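Local coordinates for protein alcohol dehydrogenase (Thermus sp., PDB 4CPD) that probably catalyses the NAD-dependent interconversion of alcohols with aldehydes or ketones, as a zinc-containing medium-chain dehydrogenase, at residues E255-G260 with L282-T287. Numbering follows the deposited sequence.
Sequences EMVRPG and LVKDLT
K284, the last residue of helix 279-284, reaches past P259 to the C-terminal end of helix 247-256. From CB its chain runs to CG, which packs against the proline, with K284 CG 4.0 Å from P259 CG. Beyond CG the chain is extended (chi2 -173°, chi3 150°), and K284 CE comes to 3.0 Å from V257 O. At the tip, NZ meets two backbone carbonyls of the other segment, both by hydrogen bonds. K284 NZ lies 2.7 Å from V257 O, in the plane of that carbonyl. The second bond comes from above the carbonyl plane, with K284 NZ 2.9 Å from E255 O. L254 O is a third acceptor, so the ammonium group is held by carbonyls at the helix end, whose partial negative charge would suit a cation. The backbone of K284 completes the link, since G260 N donates to K284 O at 2.7 Å. Beside the lysine, V257 CG1 touches L286 CD2 at 3.6 Å. In the second subunit, R289 forms a salt bridge with D285 OD1 and N101 ND2 a hydrogen bond with D285 OD2, while L286 and T287 pair antiparallel with a strand there, continuing the sheet across the dimer. The contact thus joins the turn between helix 247-256 and strand 262-265 to the end of helix 279-284, where the chain enters strand 286-290, within the Rossmann-type NAD-binding domain of medium-chain dehydrogenases.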
ATOM      1  N   GLU A 255       2.501   7.794 -11.984  1.00 59.89           N
ATOM      2  CA  GLU A 255       2.490   9.165 -12.440  1.00 61.25           C
ATOM      3  C   GLU A 255       1.052   9.710 -12.462  1.00 63.01           C
ATOM      4  O   GLU A 255       0.760  10.818 -12.014  1.00 59.96           O
ATOM      5  CB  GLU A 255       3.098   9.220 -13.832  1.00 67.82           C
ATOM      6  CG  GLU A 255       3.567  10.615 -14.214  1.00 77.69           C
ATOM      7  CD  GLU A 255       4.255  10.662 -15.568  1.00 84.08           C
ATOM      8  OE1 GLU A 255       4.449   9.594 -16.200  1.00 89.29           O
ATOM      9  OE2 GLU A 255       4.620  11.782 -15.986  1.00 91.07           O
ATOM     10  N   MET A 256       0.157   8.905 -13.004  1.00 59.87           N
ATOM     11  CA  MET A 256      -1.225   9.283 -13.216  1.00 57.11           C
ATOM     12  C   MET A 256      -1.999   9.607 -11.910  1.00 57.16           C
ATOM     13  O   MET A 256      -2.725  10.603 -11.834  1.00 54.89           O
ATOM     14  CB  MET A 256      -1.845   8.108 -13.957  1.00 58.76           C
ATOM     15  CG  MET A 256      -3.295   8.198 -14.363  1.00 61.33           C
ATOM     16  SD  MET A 256      -3.716   6.660 -15.222  1.00 66.16           S
ATOM     17  CE  MET A 256      -2.639   6.692 -16.646  1.00 63.75           C
ATOM     18  N   VAL A 257      -1.839   8.761 -10.890  1.00 52.27           N
ATOM     19  CA  VAL A 257      -2.666   8.837  -9.685  1.00 47.54           C
ATOM     20  C   VAL A 257      -2.427  10.177  -9.016  1.00 47.69           C
ATOM     21  O   VAL A 257      -1.319  10.692  -9.070  1.00 43.77           O
ATOM     22  CB  VAL A 257      -2.355   7.671  -8.701  1.00 46.16           C
ATOM     23  CG1 VAL A 257      -0.963   7.814  -8.104  1.00 48.01           C
ATOM     24  CG2 VAL A 257      -3.402   7.568  -7.594  1.00 44.24           C
ATOM     25  N   ARG A 258      -3.464  10.743  -8.393  1.00 49.73           N
ATOM     26  CA  ARG A 258      -3.298  11.979  -7.633  1.00 49.19           C
ATOM     27  C   ARG A 258      -2.394  11.796  -6.423  1.00 47.96           C
ATOM     28  O   ARG A 258      -2.281  10.708  -5.885  1.00 48.73           O
ATOM     29  CB  ARG A 258      -4.641  12.549  -7.160  1.00 51.07           C
ATOM     30  CG  ARG A 258      -5.331  11.845  -5.997  1.00 49.80           C
ATOM     31  CD  ARG A 258      -6.469  12.707  -5.470  1.00 51.79           C
ATOM     32  NE  ARG A 258      -7.327  12.054  -4.462  1.00 55.37           N
ATOM     33  CZ  ARG A 258      -7.041  11.920  -3.163  1.00 52.98           C
ATOM     34  NH1 ARG A 258      -5.892  12.352  -2.642  1.00 57.02           N
ATOM     35  NH2 ARG A 258      -7.917  11.343  -2.368  1.00 48.90           N
ATOM     36  N   PRO A 259      -1.778  12.886  -5.974  1.00 48.62           N
ATOM     37  CA  PRO A 259      -1.173  12.889  -4.661  1.00 47.67           C
ATOM     38  C   PRO A 259      -2.143  12.375  -3.629  1.00 43.69           C
ATOM     39  O   PRO A 259      -3.320  12.713  -3.667  1.00 43.32           O
ATOM     40  CB  PRO A 259      -0.874  14.377  -4.415  1.00 47.11           C
ATOM     41  CG  PRO A 259      -0.628  14.927  -5.784  1.00 45.01           C
ATOM     42  CD  PRO A 259      -1.591  14.179  -6.665  1.00 49.26           C
ATOM     43  N   GLY A 260      -1.642  11.533  -2.739  1.00 41.60           N
ATOM     44  CA  GLY A 260      -2.434  10.993  -1.651  1.00 41.45           C
ATOM     45  C   GLY A 260      -3.379   9.923  -2.113  1.00 37.97           C
ATOM     46  O   GLY A 260      -4.245   9.519  -1.351  1.00 38.36           O
ATOM     47  N   LEU A 282       7.745  10.808  -1.976  1.00 44.57           N
ATOM     48  CA  LEU A 282       7.569  11.358  -0.659  1.00 48.74           C
ATOM     49  C   LEU A 282       6.654  12.555  -0.667  1.00 52.28           C
ATOM     50  O   LEU A 282       5.797  12.725   0.227  1.00 54.80           O
ATOM     51  CB  LEU A 282       8.915  11.790  -0.074  1.00 51.99           C
ATOM     52  CG  LEU A 282       9.811  10.681   0.453  1.00 50.85           C
ATOM     53  CD1 LEU A 282      11.232  11.195   0.637  1.00 52.03           C
ATOM     54  CD2 LEU A 282       9.253  10.154   1.756  1.00 54.86           C
ATOM     55  N   VAL A 283       6.874  13.410  -1.654  1.00 56.73           N
ATOM     56  CA  VAL A 283       6.029  14.584  -1.856  1.00 59.75           C
ATOM     57  C   VAL A 283       4.582  14.162  -2.121  1.00 57.18           C
ATOM     58  O   VAL A 283       3.646  14.728  -1.567  1.00 58.10           O
ATOM     59  CB  VAL A 283       6.531  15.435  -3.038  1.00 59.68           C
ATOM     60  CG1 VAL A 283       5.509  16.501  -3.412  1.00 59.49           C
ATOM     61  CG2 VAL A 283       7.870  16.059  -2.688  1.00 59.20           C
ATOM     62  N   LYS A 284       4.424  13.147  -2.957  1.00 55.17           N
ATOM     63  CA  LYS A 284       3.120  12.765  -3.468  1.00 57.27           C
ATOM     64  C   LYS A 284       2.261  11.970  -2.484  1.00 53.78           C
ATOM     65  O   LYS A 284       1.059  11.992  -2.595  1.00 56.51           O
ATOM     66  CB  LYS A 284       3.311  11.962  -4.751  1.00 63.94           C
ATOM     67  CG  LYS A 284       2.484  12.456  -5.914  1.00 66.48           C
ATOM     68  CD  LYS A 284       2.593  11.522  -7.112  1.00 71.82           C
ATOM     69  CE  LYS A 284       1.310  11.542  -7.928  1.00 74.67           C
ATOM     70  NZ  LYS A 284       1.427  10.756  -9.184  1.00 70.89           N
ATOM     71  N   ASP A 285       2.890  11.265  -1.546  1.00 53.62           N
ATOM     72  CA  ASP A 285       2.208  10.420  -0.550  1.00 50.42           C
ATOM     73  C   ASP A 285       1.455   9.265  -1.194  1.00 51.16           C
ATOM     74  O   ASP A 285       0.236   9.279  -1.254  1.00 52.42           O
ATOM     75  CB  ASP A 285       1.262  11.235   0.338  1.00 50.38           C
ATOM     76  CG  ASP A 285       0.871  10.478   1.612  1.00 56.34           C
ATOM     77  OD1 ASP A 285       1.215   9.286   1.715  1.00 65.71           O
ATOM     78  OD2 ASP A 285       0.233  11.046   2.523  1.00 53.13           O
ATOM     79  N   LEU A 286       2.196   8.261  -1.662  1.00 49.75           N
ATOM     80  CA  LEU A 286       1.622   7.186  -2.456  1.00 50.02           C
ATOM     81  C   LEU A 286       1.373   5.968  -1.596  1.00 49.30           C
ATOM     82  O   LEU A 286       2.193   5.651  -0.740  1.00 49.35           O
ATOM     83  CB  LEU A 286       2.554   6.816  -3.607  1.00 53.49           C
ATOM     84  CG  LEU A 286       2.761   7.904  -4.678  1.00 58.48           C
ATOM     85  CD1 LEU A 286       3.995   7.611  -5.517  1.00 60.86           C
ATOM     86  CD2 LEU A 286       1.530   8.059  -5.565  1.00 56.94           C
ATOM     87  N   THR A 287       0.227   5.312  -1.814  1.00 45.10           N
ATOM     88  CA  THR A 287      -0.047   3.978  -1.283  1.00 42.31           C
ATOM     89  C   THR A 287      -0.133   2.976  -2.425  1.00 43.15           C
ATOM     90  O   THR A 287      -0.960   3.124  -3.312  1.00 43.30           O
ATOM     91  CB  THR A 287      -1.361   3.942  -0.528  1.00 40.15           C
ATOM     92  OG1 THR A 287      -1.281   4.854   0.566  1.00 40.26           O
ATOM     93  CG2 THR A 287      -1.609   2.576   0.015  1.00 40.73           C
TER